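PDB 3H20: replication protein B from Plasmid RSF1010, which acts as a DNA primase, making the primers from which the plasmid replicates in leading-strand mode. Local coordinates for residues V26-T31 against Q57-Y62; L7-R12 against R145-T150; V97-P102 against W165-E170; C19-I24 against A41-Q46. All coordinates share one frame; numbering follows the deposited sequence.

Contact 1: residues V26-T31 against Q57-Y62. With DPO (diphosphate), chain E.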
# COMPACT_ATOMS: atom_id res chain seq x y z
N VAL A 26 17.73 -14.15 -3.96
CA VAL A 26 18.98 -14.43 -3.28
C VAL A 26 19.50 -13.12 -2.68
O VAL A 26 19.78 -12.16 -3.41
CB VAL A 26 19.99 -15.08 -4.26
CG1 VAL A 26 21.37 -15.18 -3.64
CG2 VAL A 26 19.52 -16.48 -4.68
N ARG A 27 19.58 -13.06 -1.35
CA ARG A 27 20.00 -11.85 -0.63
C ARG A 27 21.17 -12.08 0.33
O ARG A 27 21.11 -12.95 1.21
CB ARG A 27 18.83 -11.22 0.14
CG ARG A 27 19.18 -9.89 0.80
CD ARG A 27 18.02 -9.29 1.58
NE ARG A 27 18.38 -7.97 2.08
CZ ARG A 27 18.18 -6.83 1.41
NH1 ARG A 27 18.56 -5.67 1.93
NH2 ARG A 27 17.59 -6.85 0.21
N ASP A 28 22.22 -11.28 0.16
CA ASP A 28 23.39 -11.31 1.03
C ASP A 28 23.07 -10.64 2.37
O ASP A 28 22.88 -9.42 2.44
CB ASP A 28 24.58 -10.62 0.35
CG ASP A 28 25.90 -10.87 1.06
OD1 ASP A 28 26.04 -10.51 2.25
OD2 ASP A 28 26.82 -11.42 0.41
N ALA A 29 23.03 -11.45 3.42
CA ALA A 29 22.65 -11.01 4.76
C ALA A 29 23.58 -9.97 5.39
O ALA A 29 23.17 -9.20 6.26
CB ALA A 29 22.52 -12.22 5.67
N THR A 30 24.84 -9.96 4.96
CA THR A 30 25.82 -9.04 5.53
C THR A 30 25.83 -7.73 4.75
O THR A 30 25.89 -6.64 5.33
CB THR A 30 27.24 -9.65 5.49
OG1 THR A 30 27.22 -10.95 6.08
CG2 THR A 30 28.24 -8.78 6.24
N THR A 31 25.77 -7.84 3.43
CA THR A 31 26.02 -6.70 2.55
C THR A 31 24.72 -6.01 2.16
O THR A 31 24.64 -4.78 2.14
CB THR A 31 26.77 -7.13 1.28
OG1 THR A 31 28.17 -6.87 1.44
CG2 THR A 31 26.25 -6.35 0.08
N GLN A 57 28.02 -18.83 0.79
CA GLN A 57 28.72 -17.54 0.75
C GLN A 57 27.96 -16.43 1.50
O GLN A 57 28.34 -15.26 1.42
CB GLN A 57 29.04 -17.14 -0.69
CG GLN A 57 30.07 -18.05 -1.37
CD GLN A 57 30.36 -17.67 -2.81
OE1 GLN A 57 29.58 -16.98 -3.45
NE2 GLN A 57 31.50 -18.13 -3.33
N GLY A 58 26.91 -16.80 2.23
CA GLY A 58 26.22 -15.87 3.13
C GLY A 58 24.87 -15.33 2.66
O GLY A 58 24.33 -14.39 3.26
N ASN A 59 24.32 -15.92 1.60
CA ASN A 59 23.03 -15.51 1.03
C ASN A 59 21.83 -16.31 1.55
O ASN A 59 21.88 -17.55 1.61
CB ASN A 59 23.07 -15.61 -0.51
CG ASN A 59 24.04 -14.61 -1.15
OD1 ASN A 59 23.67 -13.46 -1.42
ND2 ASN A 59 25.27 -15.04 -1.38
N ASP A 60 20.74 -15.62 1.90
CA ASP A 60 19.45 -16.28 2.14
C ASP A 60 18.72 -16.52 0.81
O ASP A 60 18.89 -15.75 -0.14
CB ASP A 60 18.57 -15.46 3.10
CG ASP A 60 19.11 -15.45 4.52
OD1 ASP A 60 19.02 -16.49 5.21
OD2 ASP A 60 19.61 -14.40 4.95
N VAL A 61 17.95 -17.61 0.76
CA VAL A 61 17.27 -18.05 -0.46
C VAL A 61 15.75 -18.00 -0.25
O VAL A 61 15.20 -18.65 0.65
CB VAL A 61 17.70 -19.49 -0.88
CG1 VAL A 61 17.10 -19.87 -2.26
CG2 VAL A 61 19.24 -19.62 -0.91
N TYR A 62 15.07 -17.24 -1.11
CA TYR A 62 13.65 -16.95 -0.99
C TYR A 62 12.88 -17.41 -2.23
O TYR A 62 13.47 -17.59 -3.30
CB TYR A 62 13.43 -15.45 -0.81
CG TYR A 62 14.06 -14.85 0.43
CD1 TYR A 62 13.38 -14.84 1.65
CD2 TYR A 62 15.33 -14.28 0.38
CE1 TYR A 62 13.96 -14.27 2.80
CE2 TYR A 62 15.91 -13.72 1.51
CZ TYR A 62 15.22 -13.72 2.71
OH TYR A 62 15.82 -13.16 3.82
P1 DPO E . 13.35 -13.09 6.62
O1 DPO E . 12.63 -12.03 7.60
O2 DPO E . 14.26 -12.32 5.69
O3 DPO E . 12.29 -13.99 6.04
O4 DPO E . 14.28 -13.94 7.64
P2 DPO E . 13.70 -14.63 8.98
O5 DPO E . 13.30 -13.48 9.87
O6 DPO E . 12.55 -15.49 8.47
O7 DPO E . 14.86 -15.42 9.51
O HOH W 1 27.26 -12.91 -2.24
O HOH W 2 27.97 -12.73 2.84
O HOH W 3 26.29 -13.40 5.41

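Contact 2: residues L7-R12 against R145-T150. With DPO (diphosphate), chain E.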
# COMPACT_ATOMS: atom_id res chain seq x y z
N LEU A 7 17.84 -31.20 -2.31
CA LEU A 7 17.15 -31.47 -3.57
C LEU A 7 15.74 -32.01 -3.33
O LEU A 7 14.76 -31.55 -3.93
CB LEU A 7 17.97 -32.48 -4.39
CG LEU A 7 18.23 -32.36 -5.90
CD1 LEU A 7 18.31 -30.94 -6.43
CD2 LEU A 7 19.50 -33.12 -6.26
N GLN A 8 15.64 -32.99 -2.44
CA GLN A 8 14.36 -33.59 -2.09
C GLN A 8 13.39 -32.56 -1.46
O GLN A 8 12.19 -32.55 -1.77
CB GLN A 8 14.57 -34.80 -1.17
CG GLN A 8 15.27 -36.01 -1.86
CD GLN A 8 16.76 -35.79 -2.17
OE1 GLN A 8 17.44 -34.99 -1.53
NE2 GLN A 8 17.26 -36.53 -3.16
N ALA A 9 13.91 -31.69 -0.60
CA ALA A 9 13.06 -30.67 0.03
C ALA A 9 12.55 -29.66 -1.00
O ALA A 9 11.36 -29.29 -0.98
CB ALA A 9 13.81 -29.94 1.15
N ILE A 10 13.44 -29.18 -1.86
CA ILE A 10 13.05 -28.24 -2.92
C ILE A 10 11.96 -28.88 -3.80
O ILE A 10 10.92 -28.27 -4.05
CB ILE A 10 14.27 -27.80 -3.78
CG1 ILE A 10 15.24 -26.95 -2.95
CG2 ILE A 10 13.83 -26.99 -5.04
CD1 ILE A 10 16.66 -26.80 -3.59
N GLY A 11 12.21 -30.10 -4.25
CA GLY A 11 11.26 -30.86 -5.07
C GLY A 11 9.87 -30.99 -4.44
O GLY A 11 8.87 -30.75 -5.12
N ARG A 12 9.81 -31.38 -3.16
CA ARG A 12 8.53 -31.44 -2.43
C ARG A 12 7.86 -30.09 -2.25
O ARG A 12 6.63 -30.00 -2.38
CB ARG A 12 8.68 -32.10 -1.06
CG ARG A 12 8.96 -33.58 -1.09
CD ARG A 12 9.19 -34.14 0.31
NE ARG A 12 9.53 -35.56 0.23
CZ ARG A 12 9.79 -36.36 1.26
NH1 ARG A 12 9.77 -35.90 2.51
NH2 ARG A 12 10.07 -37.64 1.04
N ARG A 145 10.55 -18.33 2.52
CA ARG A 145 11.82 -19.05 2.49
C ARG A 145 11.71 -20.34 1.69
O ARG A 145 10.68 -21.02 1.73
CB ARG A 145 12.29 -19.35 3.92
CG ARG A 145 12.64 -18.12 4.73
CD ARG A 145 13.87 -17.42 4.18
NE ARG A 145 14.51 -16.57 5.17
CZ ARG A 145 15.78 -16.69 5.55
NH1 ARG A 145 16.29 -15.87 6.46
NH2 ARG A 145 16.55 -17.62 5.01
N LEU A 146 12.77 -20.67 0.96
CA LEU A 146 12.87 -21.97 0.31
C LEU A 146 13.59 -22.98 1.19
O LEU A 146 14.68 -22.72 1.68
CB LEU A 146 13.59 -21.84 -1.03
CG LEU A 146 13.74 -23.13 -1.85
CD1 LEU A 146 12.40 -23.58 -2.40
CD2 LEU A 146 14.75 -22.94 -2.97
N ALA A 147 12.96 -24.13 1.40
CA ALA A 147 13.52 -25.17 2.27
C ALA A 147 14.79 -25.75 1.68
O ALA A 147 14.98 -25.76 0.46
CB ALA A 147 12.49 -26.26 2.51
N GLY A 148 15.67 -26.23 2.55
CA GLY A 148 16.89 -26.93 2.10
C GLY A 148 18.17 -26.11 2.23
O GLY A 148 19.24 -26.54 1.79
N PHE A 149 18.03 -24.92 2.83
CA PHE A 149 19.12 -23.94 2.93
C PHE A 149 19.25 -23.42 4.36
O PHE A 149 18.31 -23.49 5.15
CB PHE A 149 18.87 -22.77 1.95
CG PHE A 149 18.83 -23.20 0.51
CD1 PHE A 149 20.02 -23.43 -0.19
CD2 PHE A 149 17.62 -23.43 -0.12
CE1 PHE A 149 19.99 -23.86 -1.52
CE2 PHE A 149 17.58 -23.85 -1.45
CZ PHE A 149 18.77 -24.06 -2.15
N THR A 150 20.43 -22.93 4.71
CA THR A 150 20.63 -22.32 6.02
C THR A 150 20.07 -20.90 6.06
O THR A 150 20.15 -20.16 5.07
CB THR A 150 22.12 -22.25 6.40
OG1 THR A 150 22.84 -21.62 5.34
CG2 THR A 150 22.68 -23.65 6.62
P1 DPO E . 13.35 -13.09 6.62
O1 DPO E . 12.63 -12.03 7.60
O2 DPO E . 14.26 -12.32 5.69
O3 DPO E . 12.29 -13.99 6.04
O4 DPO E . 14.28 -13.94 7.64
P2 DPO E . 13.70 -14.63 8.98
O5 DPO E . 13.30 -13.48 9.87
O6 DPO E . 12.55 -15.49 8.47
O7 DPO E . 14.86 -15.42 9.51

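Contact 3: residues V97-P102 against W165-E170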
# COMPACT_ATOMS: atom_id res chain seq x y z
N VAL A 97 4.01 -26.12 5.09
CA VAL A 97 4.57 -25.41 6.25
C VAL A 97 6.09 -25.48 6.20
O VAL A 97 6.66 -26.55 5.98
CB VAL A 97 4.06 -26.02 7.60
CG1 VAL A 97 4.70 -25.32 8.82
CG2 VAL A 97 2.53 -25.95 7.69
N VAL A 98 6.73 -24.33 6.41
CA VAL A 98 8.18 -24.21 6.44
C VAL A 98 8.63 -23.66 7.80
O VAL A 98 8.12 -22.64 8.27
CB VAL A 98 8.68 -23.31 5.26
CG1 VAL A 98 10.14 -22.90 5.43
CG2 VAL A 98 8.48 -24.03 3.89
N GLU A 99 9.57 -24.35 8.43
CA GLU A 99 10.19 -23.87 9.67
C GLU A 99 11.42 -23.04 9.29
O GLU A 99 12.39 -23.56 8.76
CB GLU A 99 10.58 -25.04 10.58
CG GLU A 99 11.04 -24.63 12.01
CD GLU A 99 11.03 -25.80 13.00
OE1 GLU A 99 11.00 -26.97 12.55
OE2 GLU A 99 11.06 -25.56 14.24
N THR A 100 11.36 -21.74 9.57
CA THR A 100 12.39 -20.79 9.14
C THR A 100 13.54 -20.69 10.13
O THR A 100 14.69 -20.44 9.75
CB THR A 100 11.78 -19.39 8.91
OG1 THR A 100 11.13 -18.96 10.11
CG2 THR A 100 10.77 -19.42 7.77
N SER A 101 13.20 -20.87 11.40
CA SER A 101 14.14 -21.00 12.50
C SER A 101 13.40 -21.79 13.58
O SER A 101 12.17 -21.94 13.49
CB SER A 101 14.60 -19.62 13.01
OG SER A 101 13.51 -18.82 13.43
N PRO A 102 14.12 -22.32 14.60
CA PRO A 102 13.44 -23.13 15.62
C PRO A 102 12.18 -22.49 16.25
O PRO A 102 12.23 -21.38 16.78
CB PRO A 102 14.53 -23.35 16.67
CG PRO A 102 15.79 -23.30 15.89
CD PRO A 102 15.57 -22.24 14.85
N TRP A 165 18.79 -24.47 9.97
CA TRP A 165 18.34 -24.92 8.65
C TRP A 165 16.85 -24.62 8.43
O TRP A 165 16.04 -24.78 9.35
CB TRP A 165 18.59 -26.42 8.51
CG TRP A 165 20.01 -26.72 8.23
CD1 TRP A 165 21.01 -26.92 9.14
CD2 TRP A 165 20.61 -26.82 6.94
NE1 TRP A 165 22.20 -27.15 8.49
CE2 TRP A 165 21.98 -27.10 7.14
CE3 TRP A 165 20.13 -26.71 5.63
CZ2 TRP A 165 22.87 -27.27 6.08
CZ3 TRP A 165 21.00 -26.89 4.58
CH2 TRP A 165 22.36 -27.16 4.81
N VAL A 166 16.51 -24.19 7.22
CA VAL A 166 15.11 -23.98 6.84
C VAL A 166 14.51 -25.33 6.41
O VAL A 166 14.98 -25.95 5.45
CB VAL A 166 14.99 -22.92 5.71
CG1 VAL A 166 13.52 -22.67 5.31
CG2 VAL A 166 15.65 -21.61 6.13
N LEU A 167 13.48 -25.79 7.12
CA LEU A 167 12.96 -27.15 6.92
C LEU A 167 11.54 -27.17 6.38
O LEU A 167 10.71 -26.38 6.83
CB LEU A 167 12.99 -27.93 8.24
CG LEU A 167 14.36 -27.98 8.93
CD1 LEU A 167 14.24 -28.49 10.37
CD2 LEU A 167 15.36 -28.81 8.15
N LEU A 168 11.26 -28.08 5.45
CA LEU A 168 9.88 -28.32 5.00
C LEU A 168 9.20 -29.30 5.96
O LEU A 168 9.55 -30.47 6.00
CB LEU A 168 9.85 -28.90 3.58
CG LEU A 168 8.48 -29.04 2.91
CD1 LEU A 168 7.86 -27.67 2.61
CD2 LEU A 168 8.61 -29.87 1.63
N ARG A 169 8.21 -28.82 6.71
CA ARG A 169 7.58 -29.61 7.78
C ARG A 169 6.34 -30.39 7.33
O ARG A 169 6.07 -31.48 7.83
CB ARG A 169 7.25 -28.71 8.99
CG ARG A 169 8.48 -28.21 9.74
CD ARG A 169 9.45 -29.36 10.00
NE ARG A 169 10.29 -29.15 11.17
CZ ARG A 169 11.29 -29.94 11.54
NH1 ARG A 169 11.59 -31.02 10.82
NH2 ARG A 169 11.99 -29.66 12.65
N GLU A 170 5.59 -29.80 6.41
CA GLU A 170 4.47 -30.51 5.77
C GLU A 170 4.21 -29.93 4.38
O GLU A 170 4.61 -28.80 4.09
CB GLU A 170 3.21 -30.58 6.65
CG GLU A 170 2.51 -29.30 6.92
CD GLU A 170 1.22 -29.52 7.71
OE1 GLU A 170 1.30 -29.58 8.96
OE2 GLU A 170 0.15 -29.66 7.07

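Contact 4: residues C19-I24 against A41-Q46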
# COMPACT_ATOMS: atom_id res chain seq x y z
N CYS A 19 3.05 -24.27 -8.65
CA CYS A 19 3.19 -23.31 -9.75
C CYS A 19 4.02 -23.86 -10.90
O CYS A 19 4.90 -24.71 -10.71
CB CYS A 19 3.83 -22.00 -9.27
SG CYS A 19 3.28 -21.42 -7.67
N GLU A 20 3.74 -23.35 -12.11
CA GLU A 20 4.61 -23.61 -13.26
C GLU A 20 5.91 -22.81 -13.17
O GLU A 20 6.98 -23.33 -13.52
CB GLU A 20 3.88 -23.31 -14.57
CG GLU A 20 2.66 -24.20 -14.83
CD GLU A 20 3.02 -25.65 -15.16
OE1 GLU A 20 4.23 -25.96 -15.38
OE2 GLU A 20 2.09 -26.48 -15.22
N ARG A 21 5.82 -21.57 -12.70
CA ARG A 21 7.00 -20.69 -12.62
C ARG A 21 7.09 -19.96 -11.28
O ARG A 21 6.06 -19.63 -10.67
CB ARG A 21 7.03 -19.69 -13.79
CG ARG A 21 7.09 -20.34 -15.19
CD ARG A 21 7.31 -19.31 -16.30
NE ARG A 21 8.68 -18.81 -16.35
CZ ARG A 21 9.70 -19.42 -16.96
NH1 ARG A 21 9.52 -20.57 -17.61
NH2 ARG A 21 10.90 -18.87 -16.94
N PHE A 22 8.33 -19.69 -10.84
CA PHE A 22 8.63 -19.12 -9.53
C PHE A 22 9.65 -17.98 -9.66
O PHE A 22 10.50 -18.00 -10.55
CB PHE A 22 9.27 -20.19 -8.62
CG PHE A 22 8.39 -21.40 -8.35
CD1 PHE A 22 8.40 -22.50 -9.21
CD2 PHE A 22 7.57 -21.44 -7.23
CE1 PHE A 22 7.60 -23.62 -8.95
CE2 PHE A 22 6.75 -22.54 -6.96
CZ PHE A 22 6.77 -23.65 -7.83
N ASP A 23 9.57 -17.01 -8.75
CA ASP A 23 10.67 -16.07 -8.54
C ASP A 23 11.53 -16.65 -7.43
O ASP A 23 11.01 -17.03 -6.37
CB ASP A 23 10.17 -14.70 -8.10
CG ASP A 23 9.39 -13.99 -9.17
OD1 ASP A 23 9.74 -14.16 -10.37
OD2 ASP A 23 8.44 -13.27 -8.81
N ILE A 24 12.84 -16.73 -7.67
CA ILE A 24 13.79 -17.10 -6.63
C ILE A 24 14.58 -15.84 -6.27
O ILE A 24 15.13 -15.17 -7.14
CB ILE A 24 14.76 -18.23 -7.08
CG1 ILE A 24 14.01 -19.55 -7.35
CG2 ILE A 24 15.91 -18.42 -6.07
CD1 ILE A 24 13.33 -20.19 -6.11
N ALA A 41 9.90 -24.72 -12.37
CA ALA A 41 10.30 -25.67 -11.34
C ALA A 41 11.54 -26.49 -11.75
O ALA A 41 12.45 -26.69 -10.94
CB ALA A 41 9.11 -26.61 -10.99
N ALA A 42 11.58 -26.95 -13.01
CA ALA A 42 12.73 -27.68 -13.55
C ALA A 42 14.02 -26.85 -13.50
O ALA A 42 15.11 -27.39 -13.20
CB ALA A 42 12.44 -28.14 -15.00
N GLU A 43 13.89 -25.55 -13.79
CA GLU A 43 15.03 -24.63 -13.75
C GLU A 43 15.50 -24.33 -12.31
O GLU A 43 16.70 -24.16 -12.09
CB GLU A 43 14.74 -23.34 -14.53
CG GLU A 43 14.54 -23.54 -16.04
CD GLU A 43 14.02 -22.30 -16.77
OE1 GLU A 43 13.32 -21.47 -16.16
OE2 GLU A 43 14.28 -22.18 -17.98
N VAL A 44 14.58 -24.29 -11.35
CA VAL A 44 14.94 -24.12 -9.93
C VAL A 44 15.84 -25.29 -9.49
O VAL A 44 16.91 -25.08 -8.93
CB VAL A 44 13.70 -24.03 -9.00
CG1 VAL A 44 14.12 -23.86 -7.53
CG2 VAL A 44 12.76 -22.87 -9.42
N LEU A 45 15.40 -26.51 -9.80
CA LEU A 45 16.19 -27.71 -9.51
C LEU A 45 17.53 -27.74 -10.25
O LEU A 45 18.56 -28.13 -9.67
CB LEU A 45 15.33 -28.97 -9.77
CG LEU A 45 14.21 -29.17 -8.72
CD1 LEU A 45 13.16 -30.20 -9.15
CD2 LEU A 45 14.80 -29.60 -7.37
N GLN A 46 17.53 -27.31 -11.51
CA GLN A 46 18.75 -27.23 -12.32
C GLN A 46 19.78 -26.28 -11.70
O GLN A 46 20.99 -26.45 -11.90
CB GLN A 46 18.39 -26.72 -13.73
CG GLN A 46 19.44 -26.95 -14.79
CD GLN A 46 19.08 -26.30 -16.13
OE1 GLN A 46 18.02 -25.70 -16.28
NE2 GLN A 46 19.97 -26.44 -17.11
O HOH W 4 11.74 -21.34 -19.07
O HOH W 5 13.45 -19.04 -17.37

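Contact 1: residues V26-T31 against Q57-Y62
Asn59 holds its CG anti to its carbonyl carbon (chi1 -67°), and Val26 holds CG1 anti to its backbone N (chi1 171°), which brings Val26 CG1 to 3.7 Å from Asn59 CG. Both side chains lie on the sheet face that also bears Asp28 and Val61. The contact is the antiparallel join of strands 21-28 and 59-65, the two central strands of a four-stranded sheet. Its hydrogen-bonded pair is Arg27 with Asp60: Arg27 N donates to Asp60 O at 3.0 Å, and Asp60 N returns a bond to Arg27 O at 2.8 Å. Ala29 N donates to Gly58 O at 3.2 Å, where Gly58, with positive phi, is the C-prime residue of the Schellman motif that ends helix 48-56. Asn59 ND2 is held by Met54 O and by a water that also donates to Asp28 OD2. The Asp28 carboxylate and Asn59 amide planes stand 85° apart. Asp28 OD1 accepts from two N-H groups: Thr30 N, through its anti lone pair, makes an Asx turn, and Thr31 N, from above the carboxylate plane, extends it to an Asx motif where strand 21-28 ends. An alanine here would probably leave both amides without this acceptor and free the turn to shift. On the face carrying Arg27, Asp60 OD1 pairs with Arg145, Arg27 CB meets the edge of the Tyr62 ring, and Tyr62 OH donates to diphosphate O2 at 2.6 Å.

Contact 2: residues L7-R12 against R145-T150
The Phe149 ring meets Ile10 CD1 obliquely, its CZ 3.7 Å from that methyl, while Leu146 O lies in the ring plane at the edge. The second flat group, the Arg145 guanidinium at the start of its segment, faces the diphosphate and does not touch the helix: diphosphate O3 sits in its plane at the edge, and NH1 donates to diphosphate O4 at 3.0 Å with an N-H...O angle of 170°. Arg145 NH2 forms a salt bridge with Asp60 OD1, and Asn151 ND2 and Lys153 NZ also donate to the diphosphate. Ile10 places CG1 anti to its carbonyl carbon (chi1 -68°), 4.0 Å from Leu146 CD2 and 3.6 Å from Ala147 O, an oxygen buried here with no polar partner anywhere in the model. The Ile10 side chain crosses both Phe149 and Leu146 at about a right angle. The arrangement is a helix packed on an irregular chain segment: helix 6-17 covers the run that follows strand 144-145, and Ala9 CB and Ala147 CB meet at 4.1 Å. Gly148 takes a positive phi, and a CB there would point toward Ala9 and Ile10. An alanine in place of Arg145 would probably leave Asp60 without its salt-bridge partner and the diphosphate with one donor fewer. Gln13 accepts a hydrogen bond from Ala147 N and donates one to Arg145 O.

Contact 3: residues V97-P102 against W165-E170
Val98 and Val166 mark a tight part of this contact, the antiparallel pairing of strands 96-99 and 167-170, the latter an outermost strand of a four-stranded sheet. A classic beta bulge interrupts it, Arg169 and Glu170 both facing Val97. Both valines carry CG1 anti to the backbone N, and the two CG1 methyls meet at 3.4 Å, closer than usual van der Waals contact. Next to them Val98 CG2 touches Leu168 CD1 at 3.9 Å. On this face Gln13 of helix 6-17 packs against Val98 and Leu168. Regular antiparallel bonds tie Glu99 to Leu167 in both directions, with Glu99 N to Leu167 O at 2.8 Å. At the bulge Val97 O accepts Arg169 N at 2.8 Å and, weakly, Glu170 N; Val97 N donates in turn to Glu170 O.

The other face is close-packed at one end, where Glu170 has CG between its backbone N and carbonyl carbon (chi1 67°), a crowded position that sets CG 3.4 Å from Val97 CG2, while Glu170 OE1 goes on to Lys88. It is looser where Arg169 is exposed. Leu167 CD1 covers one face of the Arg169 guanidinium, 3.3 Å above the plane and offset toward the rim. Glu99 extends to the edge of the same group, its carboxylate turned 51° from the guanidinium plane and its OE2 accepting from Lys103 N. The charged pair converges on a single oxygen: Glu99 OE1 takes Arg169 NE at 2.7 Å in a salt bridge and Arg169 NH2 more weakly at 2.9 Å.

Contact 4: residues C19-I24 against A41-Q46
Val44 lies at the apolar centre, turned toward the strand. With CG1 anti to the backbone N (chi1 180°), both methyls meet Ile24: Val44 CG1 is 4.0 Å from Ile24 CD1 and Val44 CG2 is 4.1 Å from Ile24 CG1. Val44 CG2 also lies 4.4 Å from Phe22 CD1, obliquely to the ring. Ala41 comes to the Phe22 ring from the edge, its CB near the ring plane and 3.9 Å from Phe22 CE1. One face of that ring is covered by Cys19 CB, offset toward the rim, and Leu14 and Met17 of helix 6-17 also pack on Phe22. Phe22 and Ile24 both point toward the helix, while Asp23 between them points away, as alternation along a strand requires.

Moving outward, the backbones touch once, through a weak bond from Ala41 N to Glu20 O at 3.4 Å. At the polar edge Arg21 and Glu43 form a long salt bridge, Arg21 NH2 standing 3.6 Å from Glu43 OE1 with the two planar groups 83° apart. Two waters in the guanidinium plane fill out the pairing: one links Arg21 NH1 to Glu43 OE2, and the other accepts from Arg21 NH2 at 2.6 Å and donates to Glu43 OE1. Both charges have further partners, Arg21 NE in Glu38 and Glu43 OE1 in the Ser40 amide just ahead of the helix. The short segments run 39° apart, their axes 8.1 Å at closest. This is a beta-beta-alpha arrangement: strands 21-28 and 34-40 run antiparallel, and helix 41-46 follows at once, packing back on a face of their sheet.

All four contacts lie within the N-terminal primase domain. Contacts 1 and 4 share strand 21-28, their centres 19 Å apart, and touch where Ile24 packs on Val61 and Tyr62. Contact 2 spans both along the chain; its helix 6-17 meets helix 41-46 of contact 4 through Ile10 and Leu45, centres 12 Å apart. Contact 3, in the second four-stranded sheet, is 9 Å from contact 2, centre to centre. Segment 145-150 links strand 59-65 of the first sheet, through Val61 with Leu146, to Val166, which leads into strand 167-170 of the second. The Asp60-Arg145 salt bridge ties contact 1 to contact 2 beside the diphosphate, which both touch and Thr100 of contact 3 approaches.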